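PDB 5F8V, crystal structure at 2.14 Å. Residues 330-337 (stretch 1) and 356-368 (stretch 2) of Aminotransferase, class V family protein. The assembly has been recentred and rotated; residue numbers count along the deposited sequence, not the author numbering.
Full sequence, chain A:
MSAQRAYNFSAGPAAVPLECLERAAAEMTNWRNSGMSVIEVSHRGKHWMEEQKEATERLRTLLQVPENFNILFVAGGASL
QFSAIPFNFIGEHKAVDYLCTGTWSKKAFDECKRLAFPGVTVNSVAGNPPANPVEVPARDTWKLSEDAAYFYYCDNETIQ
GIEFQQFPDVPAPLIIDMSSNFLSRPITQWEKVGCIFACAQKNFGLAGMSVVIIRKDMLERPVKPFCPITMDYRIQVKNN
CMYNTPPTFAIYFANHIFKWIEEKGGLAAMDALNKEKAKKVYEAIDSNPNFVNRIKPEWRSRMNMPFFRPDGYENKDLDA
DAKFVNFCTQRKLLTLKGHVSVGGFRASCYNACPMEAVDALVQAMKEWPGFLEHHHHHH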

# COMPACT_ATOMS: atom_id res chain seq x y z
N GLN A 330 -32.70 -1.83 -5.33
CA GLN A 330 -33.51 -2.50 -6.37
C GLN A 330 -33.59 -1.70 -7.68
O GLN A 330 -34.01 -2.23 -8.70
CB GLN A 330 -34.90 -2.92 -5.82
CG GLN A 330 -35.89 -1.80 -5.57
CD GLN A 330 -37.17 -2.26 -4.88
OE1 GLN A 330 -38.25 -2.10 -5.43
NE2 GLN A 330 -37.05 -2.80 -3.67
N ARG A 331 -33.18 -0.42 -7.65
CA ARG A 331 -32.95 0.40 -8.86
C ARG A 331 -31.46 0.54 -9.23
O ARG A 331 -31.08 1.45 -9.97
CB ARG A 331 -33.54 1.79 -8.64
CG ARG A 331 -35.03 1.82 -8.36
CD ARG A 331 -35.47 3.16 -7.80
NE ARG A 331 -36.91 3.34 -7.94
CZ ARG A 331 -37.53 4.21 -8.74
NH1 ARG A 331 -36.86 5.07 -9.53
NH2 ARG A 331 -38.87 4.24 -8.75
N LYS A 332 -30.60 -0.36 -8.73
CA LYS A 332 -29.15 -0.31 -8.96
C LYS A 332 -28.45 1.01 -8.51
O LYS A 332 -27.42 1.40 -9.05
CB LYS A 332 -28.82 -0.66 -10.42
CG LYS A 332 -28.89 -2.16 -10.73
CD LYS A 332 -28.24 -2.51 -12.07
CE LYS A 332 -26.71 -2.47 -12.04
NZ LYS A 332 -26.06 -3.59 -11.29
N LEU A 333 -29.04 1.67 -7.50
CA LEU A 333 -28.42 2.80 -6.83
C LEU A 333 -27.78 2.19 -5.59
O LEU A 333 -28.47 1.89 -4.62
CB LEU A 333 -29.46 3.86 -6.46
CG LEU A 333 -30.20 4.53 -7.62
CD1 LEU A 333 -31.53 5.10 -7.15
CD2 LEU A 333 -29.35 5.61 -8.26
N LEU A 334 -26.47 1.96 -5.64
CA LEU A 334 -25.78 1.12 -4.66
C LEU A 334 -25.01 1.92 -3.61
O LEU A 334 -24.41 2.95 -3.91
CB LEU A 334 -24.82 0.17 -5.38
CG LEU A 334 -25.45 -0.80 -6.39
CD1 LEU A 334 -24.38 -1.67 -7.02
CD2 LEU A 334 -26.53 -1.66 -5.75
N THR A 335 -25.04 1.39 -2.38
CA THR A 335 -24.31 1.92 -1.22
C THR A 335 -24.77 3.33 -0.84
O THR A 335 -23.98 4.24 -0.57
CB THR A 335 -22.78 1.83 -1.42
OG1 THR A 335 -22.45 0.55 -1.96
CG2 THR A 335 -22.02 2.01 -0.09
N LEU A 336 -26.09 3.49 -0.81
CA LEU A 336 -26.72 4.68 -0.25
C LEU A 336 -26.94 4.53 1.26
O LEU A 336 -27.39 5.46 1.90
CB LEU A 336 -28.02 5.00 -0.99
CG LEU A 336 -27.71 5.71 -2.31
CD1 LEU A 336 -28.75 5.44 -3.35
CD2 LEU A 336 -27.54 7.21 -2.11
N LYS A 337 -26.61 3.35 1.80
CA LYS A 337 -26.60 3.12 3.24
C LYS A 337 -25.53 4.00 3.90
O LYS A 337 -24.36 3.94 3.51
CB LYS A 337 -26.31 1.65 3.53
CG LYS A 337 -26.36 1.24 4.99
CD LYS A 337 -26.29 -0.27 5.13
CE LYS A 337 -26.76 -0.73 6.51
NZ LYS A 337 -26.88 -2.21 6.55
N GLU A 356 -25.67 11.25 -14.70
CA GLU A 356 -26.74 10.27 -14.85
C GLU A 356 -27.09 9.57 -13.53
O GLU A 356 -28.25 9.32 -13.27
CB GLU A 356 -26.34 9.23 -15.88
CG GLU A 356 -27.48 8.37 -16.36
CD GLU A 356 -27.05 7.43 -17.46
OE1 GLU A 356 -26.46 6.37 -17.15
OE2 GLU A 356 -27.30 7.75 -18.63
N ALA A 357 -26.07 9.22 -12.74
CA ALA A 357 -26.28 8.57 -11.44
C ALA A 357 -27.05 9.46 -10.48
O ALA A 357 -27.99 9.01 -9.82
CB ALA A 357 -24.96 8.15 -10.82
N VAL A 358 -26.64 10.73 -10.42
CA VAL A 358 -27.32 11.72 -9.60
C VAL A 358 -28.78 11.90 -10.06
O VAL A 358 -29.68 11.97 -9.22
CB VAL A 358 -26.58 13.08 -9.60
CG1 VAL A 358 -27.41 14.17 -8.93
CG2 VAL A 358 -25.21 12.96 -8.91
N ASP A 359 -29.00 11.99 -11.37
CA ASP A 359 -30.37 12.05 -11.94
C ASP A 359 -31.24 10.85 -11.52
O ASP A 359 -32.40 11.03 -11.17
CB ASP A 359 -30.35 12.10 -13.47
CG ASP A 359 -30.03 13.48 -14.03
OD1 ASP A 359 -30.03 14.48 -13.31
OD2 ASP A 359 -29.77 13.56 -15.24
N ALA A 360 -30.68 9.65 -11.58
CA ALA A 360 -31.37 8.44 -11.09
C ALA A 360 -31.66 8.46 -9.58
O ALA A 360 -32.72 8.01 -9.14
CB ALA A 360 -30.57 7.21 -11.45
N LEU A 361 -30.72 9.00 -8.80
CA LEU A 361 -30.93 9.15 -7.36
C LEU A 361 -32.06 10.13 -7.04
O LEU A 361 -32.94 9.83 -6.23
CB LEU A 361 -29.64 9.58 -6.65
CG LEU A 361 -29.74 9.77 -5.14
CD1 LEU A 361 -30.21 8.48 -4.46
CD2 LEU A 361 -28.42 10.25 -4.57
N VAL A 362 -32.04 11.29 -7.69
CA VAL A 362 -33.06 12.34 -7.51
C VAL A 362 -34.46 11.82 -7.87
O VAL A 362 -35.43 12.13 -7.17
CB VAL A 362 -32.72 13.60 -8.35
CG1 VAL A 362 -33.88 14.58 -8.42
CG2 VAL A 362 -31.47 14.29 -7.79
N GLN A 363 -34.55 11.03 -8.94
CA GLN A 363 -35.81 10.40 -9.32
C GLN A 363 -36.30 9.41 -8.27
O GLN A 363 -37.49 9.41 -7.93
CB GLN A 363 -35.71 9.70 -10.69
CG GLN A 363 -35.68 10.65 -11.88
CD GLN A 363 -36.82 11.65 -11.89
OE1 GLN A 363 -36.61 12.86 -11.74
NE2 GLN A 363 -38.04 11.15 -12.01
N ALA A 364 -35.40 8.58 -7.75
CA ALA A 364 -35.76 7.63 -6.69
C ALA A 364 -36.30 8.36 -5.46
O ALA A 364 -37.33 7.97 -4.91
CB ALA A 364 -34.56 6.76 -6.32
N MET A 365 -35.63 9.44 -5.07
CA MET A 365 -36.03 10.22 -3.90
C MET A 365 -37.40 10.88 -4.10
O MET A 365 -38.19 10.95 -3.16
CB MET A 365 -34.95 11.26 -3.56
CG MET A 365 -33.66 10.63 -3.06
SD MET A 365 -32.25 11.76 -2.93
CE MET A 365 -32.90 12.90 -1.70
N LYS A 366 -37.67 11.34 -5.33
CA LYS A 366 -38.95 11.95 -5.68
C LYS A 366 -40.08 10.91 -5.72
O LYS A 366 -41.21 11.22 -5.35
CB LYS A 366 -38.85 12.66 -7.04
CG LYS A 366 -40.05 13.50 -7.45
CD LYS A 366 -40.10 14.82 -6.70
CE LYS A 366 -41.36 15.60 -7.04
NZ LYS A 366 -41.50 16.83 -6.21
N GLU A 367 -39.77 9.69 -6.16
CA GLU A 367 -40.79 8.63 -6.29
C GLU A 367 -41.02 7.80 -5.03
O GLU A 367 -42.01 7.07 -4.95
CB GLU A 367 -40.41 7.72 -7.46
CG GLU A 367 -40.63 8.38 -8.82
CD GLU A 367 -39.76 7.83 -9.94
OE1 GLU A 367 -38.98 6.88 -9.72
OE2 GLU A 367 -39.87 8.37 -11.07
N TRP A 368 -40.12 7.89 -4.06
CA TRP A 368 -40.27 7.21 -2.78
C TRP A 368 -41.66 7.55 -2.17
O TRP A 368 -41.96 8.72 -1.97
CB TRP A 368 -39.12 7.62 -1.84
CG TRP A 368 -39.27 7.19 -0.42
CD1 TRP A 368 -39.38 8.00 0.66
CD2 TRP A 368 -39.31 5.85 0.07
NE1 TRP A 368 -39.49 7.25 1.80
CE2 TRP A 368 -39.44 5.93 1.47
CE3 TRP A 368 -39.23 4.59 -0.53
CZ2 TRP A 368 -39.52 4.79 2.28
CZ3 TRP A 368 -39.31 3.46 0.27
CH2 TRP A 368 -39.45 3.57 1.66
O HOH W 1 -34.08 5.83 -10.13

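A short segment, largely loop, with Leu 333 and Leu 334 in a strand, lies against the helix that runs through Glu 367, and three of its side chains make the contact. Leu 333 is at its centre. With chi1 at m and chi2 at t, the common leucine rotamer, it points its fork at the helix: Leu 333 CD1 meets Ala 364 CB at 3.6 Å, while CD2 lies 3.8 Å from Ala 360 CB. These two alanines, four residues apart and so one turn along the helix, both point toward the segment. Their small methyl groups let the leucine come close to the helix backbone itself, with Leu 333 CD1 3.7 Å from Ala 360 O and CD2 3.7 Å from Leu 361 N.

Leu 336 continues the apolar contact. It has the same m,t conformation, and Leu 336 CD1 packs 3.6 Å from Leu 361 CD1. The CA-to-CB bond of Leu 361 points sideways, but chi1 t and chi2 p bring the end of its side chain nearer the segment. Leu 333, Leu 336 and Leu 361 are buried, as is Ala 364, so apolar side chains suit these places.

Arg 331 closes the contact at a more exposed margin. From chi1 m, chi2 and chi3 are both t, which extends the chain past Ala 364, with Arg 331 CD 4.0 Å from Ala 364 CB; chi4 at -111° then turns the guanidinium so that Ala 364 CA lies over one face and Glu 367 OE1 near its plane at the edge. Glu 367, chi1 m and chi2 t, points toward the segment, an acid suited to this exposed place beside an arginine. Arg 331 NH1 donates a hydrogen bond to Glu 367 OE1 at 2.8 Å, part of a salt bridge, and NH2 adds a weak one, also 2.8 Å. A water bridges too, accepting from Arg 331 NH1 (2.9 Å) and donating to Ala 360 O (2.8 Å).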